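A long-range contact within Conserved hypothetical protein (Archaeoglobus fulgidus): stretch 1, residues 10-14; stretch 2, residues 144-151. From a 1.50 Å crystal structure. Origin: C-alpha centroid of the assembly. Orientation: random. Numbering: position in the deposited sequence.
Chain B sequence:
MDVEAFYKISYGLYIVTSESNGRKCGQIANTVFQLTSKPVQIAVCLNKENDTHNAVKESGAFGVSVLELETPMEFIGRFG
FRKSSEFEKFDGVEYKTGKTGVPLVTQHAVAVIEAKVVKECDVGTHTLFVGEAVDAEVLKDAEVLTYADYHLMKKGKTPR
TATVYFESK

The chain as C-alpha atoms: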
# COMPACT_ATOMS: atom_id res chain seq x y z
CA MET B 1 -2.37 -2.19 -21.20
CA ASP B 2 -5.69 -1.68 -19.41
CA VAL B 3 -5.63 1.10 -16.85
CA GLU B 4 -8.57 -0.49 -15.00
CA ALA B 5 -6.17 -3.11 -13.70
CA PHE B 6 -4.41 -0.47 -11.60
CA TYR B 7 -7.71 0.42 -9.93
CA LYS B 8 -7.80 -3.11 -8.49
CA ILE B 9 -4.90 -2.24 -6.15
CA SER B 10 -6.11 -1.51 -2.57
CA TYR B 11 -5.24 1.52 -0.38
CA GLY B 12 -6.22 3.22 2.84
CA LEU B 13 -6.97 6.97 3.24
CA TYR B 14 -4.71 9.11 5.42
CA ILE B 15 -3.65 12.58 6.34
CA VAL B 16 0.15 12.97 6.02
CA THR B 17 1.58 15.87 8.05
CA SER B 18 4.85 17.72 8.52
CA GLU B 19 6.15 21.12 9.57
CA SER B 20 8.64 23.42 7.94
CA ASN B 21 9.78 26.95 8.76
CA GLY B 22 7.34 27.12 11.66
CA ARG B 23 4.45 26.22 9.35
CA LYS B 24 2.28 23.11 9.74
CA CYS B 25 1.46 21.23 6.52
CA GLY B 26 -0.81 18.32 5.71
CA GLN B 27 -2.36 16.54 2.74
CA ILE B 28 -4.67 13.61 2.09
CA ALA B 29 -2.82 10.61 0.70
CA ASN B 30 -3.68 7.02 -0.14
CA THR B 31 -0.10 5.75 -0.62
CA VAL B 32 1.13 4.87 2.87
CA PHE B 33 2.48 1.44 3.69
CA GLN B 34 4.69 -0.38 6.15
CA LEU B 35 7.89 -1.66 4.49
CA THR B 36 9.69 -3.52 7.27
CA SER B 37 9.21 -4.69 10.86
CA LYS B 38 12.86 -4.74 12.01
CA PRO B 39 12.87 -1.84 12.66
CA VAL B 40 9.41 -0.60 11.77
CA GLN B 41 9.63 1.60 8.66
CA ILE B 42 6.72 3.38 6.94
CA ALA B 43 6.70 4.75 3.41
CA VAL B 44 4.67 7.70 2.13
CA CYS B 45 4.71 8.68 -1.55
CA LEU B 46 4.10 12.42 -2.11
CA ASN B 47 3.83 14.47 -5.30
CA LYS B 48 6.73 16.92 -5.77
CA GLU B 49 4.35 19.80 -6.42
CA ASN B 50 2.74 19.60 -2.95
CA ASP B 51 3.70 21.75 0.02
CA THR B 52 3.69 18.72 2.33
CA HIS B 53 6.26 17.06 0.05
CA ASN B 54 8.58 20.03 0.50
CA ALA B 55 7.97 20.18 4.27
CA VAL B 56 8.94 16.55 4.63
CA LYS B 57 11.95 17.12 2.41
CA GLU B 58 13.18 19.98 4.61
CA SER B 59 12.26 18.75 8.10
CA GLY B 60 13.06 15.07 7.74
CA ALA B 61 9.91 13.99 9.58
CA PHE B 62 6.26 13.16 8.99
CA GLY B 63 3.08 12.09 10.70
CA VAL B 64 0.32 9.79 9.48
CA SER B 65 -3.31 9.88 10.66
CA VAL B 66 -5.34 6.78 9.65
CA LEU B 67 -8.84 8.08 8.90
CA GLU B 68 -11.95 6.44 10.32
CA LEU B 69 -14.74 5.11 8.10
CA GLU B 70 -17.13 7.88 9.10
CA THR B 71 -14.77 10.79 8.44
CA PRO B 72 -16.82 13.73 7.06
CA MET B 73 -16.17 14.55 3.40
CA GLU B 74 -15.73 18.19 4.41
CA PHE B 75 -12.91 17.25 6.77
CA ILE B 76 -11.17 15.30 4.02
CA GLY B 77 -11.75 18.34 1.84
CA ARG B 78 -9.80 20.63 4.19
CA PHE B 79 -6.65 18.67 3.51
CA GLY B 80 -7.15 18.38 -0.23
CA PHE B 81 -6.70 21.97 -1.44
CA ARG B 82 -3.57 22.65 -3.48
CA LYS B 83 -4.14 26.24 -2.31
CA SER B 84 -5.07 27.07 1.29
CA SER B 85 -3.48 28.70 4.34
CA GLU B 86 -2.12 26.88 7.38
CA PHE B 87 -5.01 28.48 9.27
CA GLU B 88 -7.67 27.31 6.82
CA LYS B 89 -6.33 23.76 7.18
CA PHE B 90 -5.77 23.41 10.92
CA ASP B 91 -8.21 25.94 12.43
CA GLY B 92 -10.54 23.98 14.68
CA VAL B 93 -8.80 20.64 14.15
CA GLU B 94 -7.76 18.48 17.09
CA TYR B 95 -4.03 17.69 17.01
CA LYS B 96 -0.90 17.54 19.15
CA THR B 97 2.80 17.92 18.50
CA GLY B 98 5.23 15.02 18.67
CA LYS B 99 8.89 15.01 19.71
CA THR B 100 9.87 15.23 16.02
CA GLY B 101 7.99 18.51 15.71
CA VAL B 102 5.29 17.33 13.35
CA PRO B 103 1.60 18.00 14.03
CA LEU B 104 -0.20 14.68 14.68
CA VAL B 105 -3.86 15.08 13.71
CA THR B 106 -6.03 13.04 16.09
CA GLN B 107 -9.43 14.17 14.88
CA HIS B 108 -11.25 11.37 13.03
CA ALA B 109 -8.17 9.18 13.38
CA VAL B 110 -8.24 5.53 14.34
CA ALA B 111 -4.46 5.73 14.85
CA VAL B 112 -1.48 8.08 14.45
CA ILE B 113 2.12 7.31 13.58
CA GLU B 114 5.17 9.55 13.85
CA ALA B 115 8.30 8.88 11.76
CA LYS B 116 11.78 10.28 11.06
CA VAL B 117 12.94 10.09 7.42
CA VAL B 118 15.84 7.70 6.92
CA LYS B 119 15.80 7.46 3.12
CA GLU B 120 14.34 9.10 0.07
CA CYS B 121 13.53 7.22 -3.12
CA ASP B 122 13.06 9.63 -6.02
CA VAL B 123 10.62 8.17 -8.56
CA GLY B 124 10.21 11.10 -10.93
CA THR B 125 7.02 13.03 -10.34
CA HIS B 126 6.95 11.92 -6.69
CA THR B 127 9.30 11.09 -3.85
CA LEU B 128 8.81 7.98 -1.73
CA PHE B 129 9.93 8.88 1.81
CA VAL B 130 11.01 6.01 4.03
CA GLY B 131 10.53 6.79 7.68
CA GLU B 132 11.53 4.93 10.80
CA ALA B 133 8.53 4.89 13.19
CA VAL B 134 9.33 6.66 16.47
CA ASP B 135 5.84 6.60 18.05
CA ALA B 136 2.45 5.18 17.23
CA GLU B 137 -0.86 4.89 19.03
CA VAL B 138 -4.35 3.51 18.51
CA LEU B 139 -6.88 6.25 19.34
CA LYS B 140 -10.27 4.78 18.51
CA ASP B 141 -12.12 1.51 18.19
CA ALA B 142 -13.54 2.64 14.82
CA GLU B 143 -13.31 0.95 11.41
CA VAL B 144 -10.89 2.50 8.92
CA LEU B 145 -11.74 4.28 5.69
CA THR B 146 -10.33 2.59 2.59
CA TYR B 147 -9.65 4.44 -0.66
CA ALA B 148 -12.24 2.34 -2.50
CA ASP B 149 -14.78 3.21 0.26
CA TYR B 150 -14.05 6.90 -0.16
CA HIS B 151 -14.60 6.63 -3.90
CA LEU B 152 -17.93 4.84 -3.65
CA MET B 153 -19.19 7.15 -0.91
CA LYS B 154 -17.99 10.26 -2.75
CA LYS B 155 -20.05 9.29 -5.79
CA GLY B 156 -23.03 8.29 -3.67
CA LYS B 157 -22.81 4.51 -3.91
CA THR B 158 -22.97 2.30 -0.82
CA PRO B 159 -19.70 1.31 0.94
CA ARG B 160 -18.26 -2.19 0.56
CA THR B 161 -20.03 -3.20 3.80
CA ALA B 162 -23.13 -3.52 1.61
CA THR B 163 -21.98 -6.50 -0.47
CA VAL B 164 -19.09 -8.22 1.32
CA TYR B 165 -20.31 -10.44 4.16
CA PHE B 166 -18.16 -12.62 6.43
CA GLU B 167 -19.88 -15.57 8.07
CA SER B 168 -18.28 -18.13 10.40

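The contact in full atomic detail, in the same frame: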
# COMPACT_ATOMS: atom_id res chain seq x y z
N SER B 10 -5.44 -2.06 -3.76
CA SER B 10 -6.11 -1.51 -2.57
C SER B 10 -5.26 -0.53 -1.74
O SER B 10 -4.05 -0.70 -1.57
CB SER B 10 -6.56 -2.67 -1.65
OG SER B 10 -7.56 -3.48 -2.29
N TYR B 11 -5.91 0.51 -1.20
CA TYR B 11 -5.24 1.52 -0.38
C TYR B 11 -6.11 1.97 0.78
O TYR B 11 -7.33 1.75 0.79
CB TYR B 11 -4.94 2.80 -1.17
CG TYR B 11 -4.18 2.66 -2.47
CD1 TYR B 11 -4.82 2.24 -3.64
CD2 TYR B 11 -2.82 2.94 -2.52
CE1 TYR B 11 -4.11 2.10 -4.83
CE2 TYR B 11 -2.10 2.82 -3.69
CZ TYR B 11 -2.74 2.39 -4.85
OH TYR B 11 -2.05 2.16 -6.00
N GLY B 12 -5.47 2.62 1.74
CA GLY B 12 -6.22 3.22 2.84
C GLY B 12 -6.38 4.70 2.49
O GLY B 12 -6.13 5.11 1.36
N LEU B 13 -6.86 5.51 3.44
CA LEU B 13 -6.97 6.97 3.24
C LEU B 13 -6.38 7.59 4.51
O LEU B 13 -6.74 7.22 5.63
CB LEU B 13 -8.41 7.44 3.01
CG LEU B 13 -8.40 8.79 2.26
CD1 LEU B 13 -7.85 8.60 0.82
CD2 LEU B 13 -9.81 9.36 2.21
N TYR B 14 -5.47 8.53 4.31
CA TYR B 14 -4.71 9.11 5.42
C TYR B 14 -4.48 10.59 5.26
O TYR B 14 -4.68 11.16 4.19
CB TYR B 14 -3.30 8.48 5.45
CG TYR B 14 -3.24 6.97 5.24
CD1 TYR B 14 -3.23 6.42 3.96
CD2 TYR B 14 -3.26 6.12 6.33
CE1 TYR B 14 -3.23 5.02 3.78
CE2 TYR B 14 -3.26 4.74 6.17
CZ TYR B 14 -3.25 4.20 4.89
OH TYR B 14 -3.31 2.81 4.79
N VAL B 144 -11.64 1.56 9.75
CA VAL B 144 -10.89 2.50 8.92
C VAL B 144 -11.56 2.75 7.59
O VAL B 144 -12.37 1.95 7.11
CB VAL B 144 -9.43 2.01 8.64
CG1 VAL B 144 -8.71 1.73 9.93
CG2 VAL B 144 -9.45 0.79 7.73
N LEU B 145 -11.22 3.89 7.00
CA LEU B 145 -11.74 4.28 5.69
C LEU B 145 -10.76 3.82 4.61
O LEU B 145 -9.59 4.18 4.66
CB LEU B 145 -11.90 5.81 5.63
CG LEU B 145 -12.35 6.44 4.30
CD1 LEU B 145 -13.73 5.91 3.93
CD2 LEU B 145 -12.36 7.98 4.40
N THR B 146 -11.22 3.02 3.66
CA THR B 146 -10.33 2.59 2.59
C THR B 146 -10.52 3.55 1.43
O THR B 146 -11.50 4.29 1.38
CB THR B 146 -10.66 1.17 2.09
OG1 THR B 146 -11.93 1.17 1.45
CG2 THR B 146 -10.69 0.19 3.26
N TYR B 147 -9.57 3.57 0.50
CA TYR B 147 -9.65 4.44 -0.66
C TYR B 147 -10.86 4.08 -1.53
O TYR B 147 -11.55 4.96 -2.04
CB TYR B 147 -8.35 4.35 -1.48
CG TYR B 147 -8.33 5.17 -2.74
CD1 TYR B 147 -8.33 6.56 -2.69
CD2 TYR B 147 -8.28 4.56 -4.00
CE1 TYR B 147 -8.27 7.33 -3.86
CE2 TYR B 147 -8.22 5.32 -5.18
CZ TYR B 147 -8.21 6.70 -5.09
OH TYR B 147 -8.11 7.45 -6.25
N ALA B 148 -11.11 2.78 -1.69
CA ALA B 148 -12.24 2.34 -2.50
C ALA B 148 -13.54 2.81 -1.85
O ALA B 148 -14.47 3.21 -2.55
CB ALA B 148 -12.22 0.83 -2.64
N ASP B 149 -13.60 2.77 -0.51
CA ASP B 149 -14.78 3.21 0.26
C ASP B 149 -15.03 4.68 -0.06
O ASP B 149 -16.13 5.08 -0.40
CB ASP B 149 -14.54 3.12 1.78
CG ASP B 149 -14.56 1.71 2.32
OD1 ASP B 149 -13.91 1.47 3.38
OD2 ASP B 149 -15.24 0.84 1.72
N TYR B 150 -13.97 5.48 0.09
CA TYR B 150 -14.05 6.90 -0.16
C TYR B 150 -14.63 7.18 -1.54
O TYR B 150 -15.52 8.03 -1.70
CB TYR B 150 -12.65 7.52 -0.04
CG TYR B 150 -12.56 8.95 -0.49
CD1 TYR B 150 -13.12 9.98 0.27
CD2 TYR B 150 -11.97 9.27 -1.70
CE1 TYR B 150 -13.09 11.30 -0.18
CE2 TYR B 150 -11.93 10.58 -2.16
CZ TYR B 150 -12.49 11.58 -1.39
OH TYR B 150 -12.41 12.88 -1.85
N HIS B 151 -14.14 6.46 -2.53
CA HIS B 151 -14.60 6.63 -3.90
C HIS B 151 -16.08 6.33 -4.07
O HIS B 151 -16.82 7.11 -4.67
CB HIS B 151 -13.79 5.74 -4.83
CG HIS B 151 -13.09 6.50 -5.90
ND1 HIS B 151 -12.09 7.41 -5.64
CD2 HIS B 151 -13.27 6.51 -7.24
CE1 HIS B 151 -11.68 7.95 -6.77
NE2 HIS B 151 -12.39 7.43 -7.76
O HOH W 1 -8.91 0.62 -1.68
O HOH W 2 -7.61 4.50 6.30

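The best-defined polar link between the two stretches is a backbone hydrogen bond in which Tyr 147 N donates to Tyr 11 O. Tyr 147 N lies 2.9 Å from Tyr 11 O and the N-H...O angle is 177°, so the bond is short and almost perfectly linear. Tyr 147 opens the helix, and its amide, like others in a first turn, has no carbonyl one turn earlier within the helix to serve; Tyr 11 O fills that role from a segment more than 130 residues away in sequence.

A second backbone bond, Leu 13 N to Leu 145 O, is weak: 3.3 Å long and bent to 122° at the hydrogen. Water 2 reinforces this pairing, accepting from Leu 13 N at 3.1 Å and donating to Leu 145 O at 2.6 Å, and so spans the same two groups that meet directly only at a poor angle. Water 1 makes a comparable link at the other side of Gly 12, accepting from Tyr 11 N at 3.0 Å and from Ala 148 N at 3.1 Å.

Between these links the backbones run close, with Gly 12 CA 4.2 Å from Thr 146 CA. An ideal CB on Gly 12 would point away from stretch 2 and lie 2.3 Å from Tyr 14 OH, so the steric limit at this position comes from within stretch 1. Gly 12 O is buried by the contact and has no polar partner in the model; its nearest neighbour across the contact is Tyr 147 CB at 3.7 Å.

Within stretch 2, Thr 146 occupies the N-cap position. Its amide N donates to Asp 149 OD1 (3.1 Å, 160°), while Asp 149 N donates to Thr 146 OG1 (3.0 Å, 151°), although the placement of OG1 is less certain. Behind the cap the helix proceeds regularly, with Tyr 150 N bonded to Thr 146 O at 3.0 Å.

Leu 13 dominates the packing from stretch 1, with 100 Å² covered and its CA-to-CB bond directed toward stretch 2. Its CD2 lies 3.6 Å from Leu 145 CD2 and 3.9 Å from Tyr 150 CG. Leu 13 CD2 also makes an off-centre CH-pi contact with the Tyr 150 ring, 4.3 Å from the ring centroid and 29° off the normal. Leu 13 CD1 instead approaches the edge of the Tyr 147 ring, 4.1 Å from Tyr 147 CD1. Tyr 11 packs against Tyr 147 through their CB atoms, 3.8 Å apart; their rings are oblique, with planes at 77°.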